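Long-range contacts in fiber (Murine adenovirus 2, PDB 5NBH), which forms the trimeric fibre of the virion, whose distal domain, described here, binds N-acetylglucosamine and probably attaches the virus to host cells: residues Thr116-Ile121 with Ser227-Ser232; Leu137-Thr142 with Thr166-Thr171. All blocks are in the same frame, centred on the assembly; numbering follows the deposited sequence.

Contact 1: Thr116-Ile121 with Ser227-Ser232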
loop_
_atom_site.group_PDB
_atom_site.type_symbol
_atom_site.label_atom_id
_atom_site.label_comp_id
_atom_site.label_asym_id
_atom_site.label_seq_id
_atom_site.Cartn_x
_atom_site.Cartn_y
_atom_site.Cartn_z
ATOM N N THR A 116 -3.337 9.234 -2.578
ATOM C CA THR A 116 -4.125 8.009 -2.561
ATOM C C THR A 116 -4.420 7.525 -1.168
ATOM O O THR A 116 -3.567 7.621 -0.267
ATOM C CB THR A 116 -3.343 6.919 -3.327
ATOM O OG1 THR A 116 -3.123 7.394 -4.652
ATOM C CG2 THR A 116 -4.090 5.686 -3.414
ATOM N N VAL A 117 -5.624 6.991 -0.958
ATOM C CA VAL A 117 -5.956 6.367 0.309
ATOM C C VAL A 117 -6.292 4.893 0.075
ATOM O O VAL A 117 -7.174 4.579 -0.730
ATOM C CB VAL A 117 -7.134 7.089 1.022
ATOM C CG1 VAL A 117 -7.417 6.418 2.344
ATOM C CG2 VAL A 117 -6.809 8.592 1.183
ATOM N N LEU A 118 -5.588 4.003 0.768
ATOM C CA LEU A 118 -5.899 2.571 0.793
ATOM C C LEU A 118 -6.726 2.300 2.032
ATOM O O LEU A 118 -6.247 2.466 3.151
ATOM C CB LEU A 118 -4.594 1.735 0.801
ATOM C CG LEU A 118 -4.698 0.216 0.945
ATOM C CD1 LEU A 118 -5.553 -0.398 -0.119
ATOM C CD2 LEU A 118 -3.300 -0.406 0.937
ATOM N N PHE A 119 -7.988 1.910 1.847
ATOM C CA PHE A 119 -8.899 1.632 2.947
ATOM C C PHE A 119 -8.948 0.130 3.160
ATOM O O PHE A 119 -9.124 -0.597 2.199
ATOM C CB PHE A 119 -10.299 2.173 2.584
ATOM C CG PHE A 119 -11.363 1.878 3.601
ATOM C CD1 PHE A 119 -12.058 0.663 3.589
ATOM C CD2 PHE A 119 -11.623 2.777 4.614
ATOM C CE1 PHE A 119 -13.005 0.366 4.553
ATOM C CE2 PHE A 119 -12.584 2.490 5.566
ATOM C CZ PHE A 119 -13.269 1.291 5.534
ATOM N N ASN A 120 -8.741 -0.315 4.386
ATOM C CA ASN A 120 -8.826 -1.718 4.748
ATOM C C ASN A 120 -9.706 -1.866 5.951
ATOM O O ASN A 120 -9.575 -1.124 6.902
ATOM C CB ASN A 120 -7.456 -2.279 5.109
ATOM C CG ASN A 120 -7.494 -3.771 5.339
ATOM O OD1 ASN A 120 -7.696 -4.546 4.398
ATOM N ND2 ASN A 120 -7.275 -4.191 6.597
ATOM N N ILE A 121 -10.600 -2.841 5.915
ATOM C CA ILE A 121 -11.452 -3.144 7.041
ATOM C C ILE A 121 -11.525 -4.652 7.264
ATOM O O ILE A 121 -11.551 -5.431 6.325
ATOM C CB ILE A 121 -12.873 -2.533 6.876
ATOM C CG1 ILE A 121 -13.655 -2.633 8.180
ATOM C CG2 ILE A 121 -13.615 -3.147 5.698
ATOM C CD1 ILE A 121 -14.908 -1.752 8.178
ATOM N N SER A 227 -10.601 -4.339 1.016
ATOM C CA SER A 227 -9.852 -3.113 0.850
ATOM C C SER A 227 -10.213 -2.545 -0.476
ATOM O O SER A 227 -10.606 -3.282 -1.388
ATOM C CB SER A 227 -8.330 -3.357 1.014
ATOM O OG SER A 227 -7.785 -3.959 -0.109
ATOM N N PHE A 228 -10.084 -1.240 -0.590
ATOM C CA PHE A 228 -10.226 -0.539 -1.863
ATOM C C PHE A 228 -9.413 0.746 -1.798
ATOM O O PHE A 228 -9.031 1.171 -0.711
ATOM C CB PHE A 228 -11.718 -0.259 -2.193
ATOM C CG PHE A 228 -12.401 0.675 -1.229
ATOM C CD1 PHE A 228 -13.044 0.189 -0.103
ATOM C CD2 PHE A 228 -12.442 2.040 -1.468
ATOM C CE1 PHE A 228 -13.697 1.034 0.783
ATOM C CE2 PHE A 228 -13.078 2.890 -0.571
ATOM C CZ PHE A 228 -13.682 2.394 0.555
ATOM N N MET A 229 -9.169 1.371 -2.941
ATOM C CA MET A 229 -8.463 2.638 -2.989
ATOM C C MET A 229 -9.355 3.784 -3.480
ATOM O O MET A 229 -10.222 3.594 -4.303
ATOM C CB MET A 229 -7.233 2.493 -3.876
ATOM C CG MET A 229 -6.203 1.597 -3.204
ATOM S SD MET A 229 -4.652 1.256 -4.051
ATOM C CE MET A 229 -4.472 2.686 -5.036
ATOM N N TYR A 230 -9.088 4.963 -2.960
ATOM C CA TYR A 230 -9.670 6.181 -3.443
ATOM C C TYR A 230 -8.658 7.319 -3.378
ATOM O O TYR A 230 -7.496 7.124 -2.992
ATOM C CB TYR A 230 -10.986 6.451 -2.665
ATOM C CG TYR A 230 -10.881 6.845 -1.209
ATOM C CD1 TYR A 230 -10.905 5.882 -0.188
ATOM C CD2 TYR A 230 -10.782 8.192 -0.840
ATOM C CE1 TYR A 230 -10.848 6.248 1.154
ATOM C CE2 TYR A 230 -10.727 8.563 0.493
ATOM C CZ TYR A 230 -10.746 7.598 1.481
ATOM O OH TYR A 230 -10.710 7.932 2.813
ATOM N N GLU A 231 -9.089 8.508 -3.788
ATOM C CA GLU A 231 -8.236 9.674 -3.823
ATOM C C GLU A 231 -8.690 10.722 -2.808
ATOM O O GLU A 231 -9.924 10.937 -2.628
ATOM C CB GLU A 231 -8.262 10.248 -5.238
ATOM C CG GLU A 231 -7.120 11.191 -5.510
ATOM C CD GLU A 231 -6.792 11.294 -6.977
ATOM O OE1 GLU A 231 -7.628 10.867 -7.825
ATOM O OE2 GLU A 231 -5.701 11.823 -7.260
ATOM N N SER A 232 -7.721 11.368 -2.161
ATOM C CA SER A 232 -8.023 12.522 -1.326
ATOM C C SER A 232 -7.712 13.806 -2.071
ATOM O O SER A 232 -6.705 13.904 -2.783
ATOM C CB SER A 232 -7.321 12.479 0.017
ATOM O OG SER A 232 -7.524 13.678 0.777
#
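Val117 and Tyr230 face each other as a hydrogen-bonded antiparallel pair, and their side chains run side by side in the same direction on one face of the sheet. Tyr230 illustrates how an aromatic residue can cover its cross-strand neighbour. Its CB leads to a CG set between the backbone N and the carbonyl carbon (chi1 70°), a rotamer that lays the ring over Val117. CD1 lies beside Val117 O and CB before the ring runs on over the valine. Val117 CB sits above the ring face, 3.8 Å from the Tyr230 centroid, as a CH-pi contact displaced toward the rim. Farther out, Tyr230 CE1 and CZ meet Val117 CG1, the former at 3.6 Å, while CE2 reaches CG2. At the tip, OH passes CG1 and hydrogen-bonds to Ile168 O, so the buried phenol is satisfied.

Two residues along, Phe228 repeats the theme. Its ring takes Phe119 CB over one face, 4.1 Å from CB to the Phe228 centroid, and the two rings meet obliquely, with planes at 31°. On the sheet face that carries these residues, Phe119 packs on Ile211 and Tyr230 on Phe209, both of strand 208-217 in the other sheet.

The backbones are tied by two reciprocal pairs of bonds, among them Val117 N to Tyr230 O at 2.8 Å, almost straight at the hydrogen. On the other face, Leu118 CD1 touches Met229 CG at 3.7 Å; there Met229 packs on Gln109 of the second subunit, and Leu118 on Met229 of the third. Such pairing of non-sequential strands, with an aromatic inner face and a subunit-facing outer one, is characteristic of a beta-sandwich fibre head assembled as a trimer.

Contact 2: Leu137-Thr142 with Thr166-Thr171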
loop_
_atom_site.group_PDB
_atom_site.type_symbol
_atom_site.label_atom_id
_atom_site.label_comp_id
_atom_site.label_asym_id
_atom_site.label_seq_id
_atom_site.Cartn_x
_atom_site.Cartn_y
_atom_site.Cartn_z
ATOM N N LEU A 137 -19.645 4.274 8.328
ATOM C CA LEU A 137 -18.629 5.075 9.052
ATOM C C LEU A 137 -18.793 6.550 8.728
ATOM O O LEU A 137 -18.861 6.915 7.583
ATOM C CB LEU A 137 -17.208 4.644 8.627
ATOM C CG LEU A 137 -16.875 3.168 8.825
ATOM C CD1 LEU A 137 -15.536 2.796 8.170
ATOM C CD2 LEU A 137 -16.892 2.860 10.307
ATOM N N GLN A 138 -18.862 7.379 9.762
ATOM C CA GLN A 138 -19.051 8.814 9.640
ATOM C C GLN A 138 -17.788 9.512 10.136
ATOM O O GLN A 138 -17.247 9.120 11.164
ATOM C CB GLN A 138 -20.228 9.230 10.520
ATOM C CG GLN A 138 -20.677 10.666 10.388
ATOM C CD GLN A 138 -21.783 11.006 11.368
ATOM O OE1 GLN A 138 -22.138 12.166 11.511
ATOM N NE2 GLN A 138 -22.321 10.000 12.052
ATOM N N PHE A 139 -17.377 10.538 9.418
ATOM C CA PHE A 139 -16.212 11.327 9.750
ATOM C C PHE A 139 -16.580 12.793 9.621
ATOM O O PHE A 139 -17.258 13.200 8.657
ATOM C CB PHE A 139 -15.067 11.038 8.769
ATOM C CG PHE A 139 -14.680 9.597 8.698
ATOM C CD1 PHE A 139 -15.334 8.738 7.819
ATOM C CD2 PHE A 139 -13.642 9.088 9.471
ATOM C CE1 PHE A 139 -14.991 7.408 7.742
ATOM C CE2 PHE A 139 -13.281 7.749 9.398
ATOM C CZ PHE A 139 -13.961 6.904 8.534
ATOM N N ASP A 140 -16.036 13.610 10.514
ATOM C CA ASP A 140 -16.227 15.054 10.397
ATOM C C ASP A 140 -15.809 15.552 9.011
ATOM O O ASP A 140 -14.721 15.277 8.555
ATOM C CB ASP A 140 -15.464 15.784 11.521
ATOM C CG ASP A 140 -15.812 17.264 11.557
ATOM O OD1 ASP A 140 -15.369 18.009 10.674
ATOM O OD2 ASP A 140 -16.591 17.651 12.450
ATOM N N GLY A 141 -16.682 16.285 8.331
ATOM C CA GLY A 141 -16.443 16.670 6.956
ATOM C C GLY A 141 -15.345 17.694 6.727
ATOM O O GLY A 141 -14.939 17.875 5.588
ATOM N N THR A 142 -14.908 18.351 7.800
ATOM C CA THR A 142 -13.840 19.372 7.760
ATOM C C THR A 142 -12.535 18.886 8.412
ATOM O O THR A 142 -11.451 19.166 7.883
ATOM C CB THR A 142 -14.319 20.653 8.473
ATOM O OG1 THR A 142 -15.527 21.106 7.847
ATOM C CG2 THR A 142 -13.295 21.739 8.356
ATOM N N THR A 166 -7.348 15.144 8.245
ATOM C CA THR A 166 -7.971 15.639 7.016
ATOM C C THR A 166 -7.509 14.869 5.777
ATOM O O THR A 166 -8.136 14.935 4.745
ATOM C CB THR A 166 -7.709 17.126 6.813
ATOM O OG1 THR A 166 -6.290 17.340 6.694
ATOM C CG2 THR A 166 -8.285 17.954 7.981
ATOM N N PHE A 167 -6.396 14.133 5.885
ATOM C CA PHE A 167 -5.821 13.458 4.745
ATOM C C PHE A 167 -6.685 12.275 4.211
ATOM O O PHE A 167 -6.379 11.754 3.157
ATOM C CB PHE A 167 -4.376 12.987 5.068
ATOM C CG PHE A 167 -4.269 12.046 6.233
ATOM C CD1 PHE A 167 -4.574 10.697 6.099
ATOM C CD2 PHE A 167 -3.869 12.494 7.471
ATOM C CE1 PHE A 167 -4.451 9.836 7.164
ATOM C CE2 PHE A 167 -3.775 11.640 8.559
ATOM C CZ PHE A 167 -4.046 10.304 8.399
ATOM N N ILE A 168 -7.750 11.890 4.937
ATOM C CA ILE A 168 -8.684 10.844 4.454
ATOM C C ILE A 168 -9.833 11.388 3.598
ATOM O O ILE A 168 -10.517 10.609 2.986
ATOM C CB ILE A 168 -9.311 10.024 5.595
ATOM C CG1 ILE A 168 -10.284 10.903 6.439
ATOM C CG2 ILE A 168 -8.229 9.287 6.365
ATOM C CD1 ILE A 168 -11.226 10.168 7.330
ATOM N N LEU A 169 -10.013 12.718 3.533
ATOM C CA LEU A 169 -11.214 13.305 2.938
ATOM C C LEU A 169 -11.143 13.356 1.440
ATOM O O LEU A 169 -10.198 13.933 0.888
ATOM C CB LEU A 169 -11.449 14.716 3.485
ATOM C CG LEU A 169 -11.777 14.778 4.977
ATOM C CD1 LEU A 169 -11.670 16.204 5.458
ATOM C CD2 LEU A 169 -13.162 14.232 5.323
ATOM N N PRO A 170 -12.116 12.733 0.738
ATOM C CA PRO A 170 -12.199 12.838 -0.697
ATOM C C PRO A 170 -13.010 14.066 -1.157
ATOM O O PRO A 170 -13.465 14.823 -0.325
ATOM C CB PRO A 170 -12.946 11.559 -1.059
ATOM C CG PRO A 170 -13.932 11.425 0.038
ATOM C CD PRO A 170 -13.270 11.972 1.272
ATOM N N THR A 171 -13.139 14.252 -2.467
ATOM C CA THR A 171 -13.852 15.416 -2.999
ATOM C C THR A 171 -15.303 15.388 -2.484
ATOM O O THR A 171 -15.958 14.325 -2.488
ATOM C CB THR A 171 -13.811 15.516 -4.549
ATOM O OG1 THR A 171 -14.607 16.638 -4.965
ATOM C CG2 THR A 171 -14.366 14.278 -5.221
#
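Ile168 drives its CD1 methyl onto the face of the Phe139 ring, 3.9 Å from the ring centroid, in a CH-pi contact where the two side chains cross at about a right angle. The methyl lies off-centre, closest to Phe139 CD2 at 3.4 Å. With CG1 held between the backbone N and the carbonyl carbon (chi1 68°) and CD1 extended beyond it, Ile168 carries its methyl from the 3-10 turn to the strand.

Beside this pair, the forked end of Leu169 meets backbone carbonyls of 140-142, and its side chain also touches Phe209: CD2 is 3.7 Å from Asp140 O, while CD1 approaches both Gly141 O and Thr142 O. Thr166 adds its methyl CG2, 3.4 Å from Thr142 O. Polar main chain is thus met by apolar branches, in van der Waals contact.

In the next shell, backbone pairing with Phe209 holds Phe139, whose ring also meets that of Phe209, planes at about 30°, and touches Met110, as Ile168 does. Asp140 OD1 accepts from Thr142 N (2.9 Å) and also from Leu143 N, closing an Asx turn after Phe139 that shapes 140-142. Leu169 N bonds to Thr166 O at 3.1 Å, closing the 3-10 turn that presents Ile168 and Leu169.

Strand 131-140 is outermost in the four-stranded sheet, probably strand D of the ABCJ-GHID beta-sandwich; the loop leading to strand 179-188, probably G, packs on its far end.

Overall arrangement
Contact 1 lies deep in the head and joins neighbouring strands of one sheet; contact 2, only partly buried, brings a loop against the end of a strand in the other sheet. Their chemistry follows: in contact 1 backbone hydrogen bonds set the register and side chains fill in around them, whereas contact 2 rests on apolar packing, with local turns shaping its segments. Their centres are 12 Å apart, and contact 2 is nested within the chain loop that contact 1 closes. The two touch directly, through the 166-171 turn of contact 2 and residues 230-232 of contact 1: Ser232 OG lies 2.7 Å from Leu169 O, a probable hydrogen bond that joins the residue after strand 223-231 to this loop.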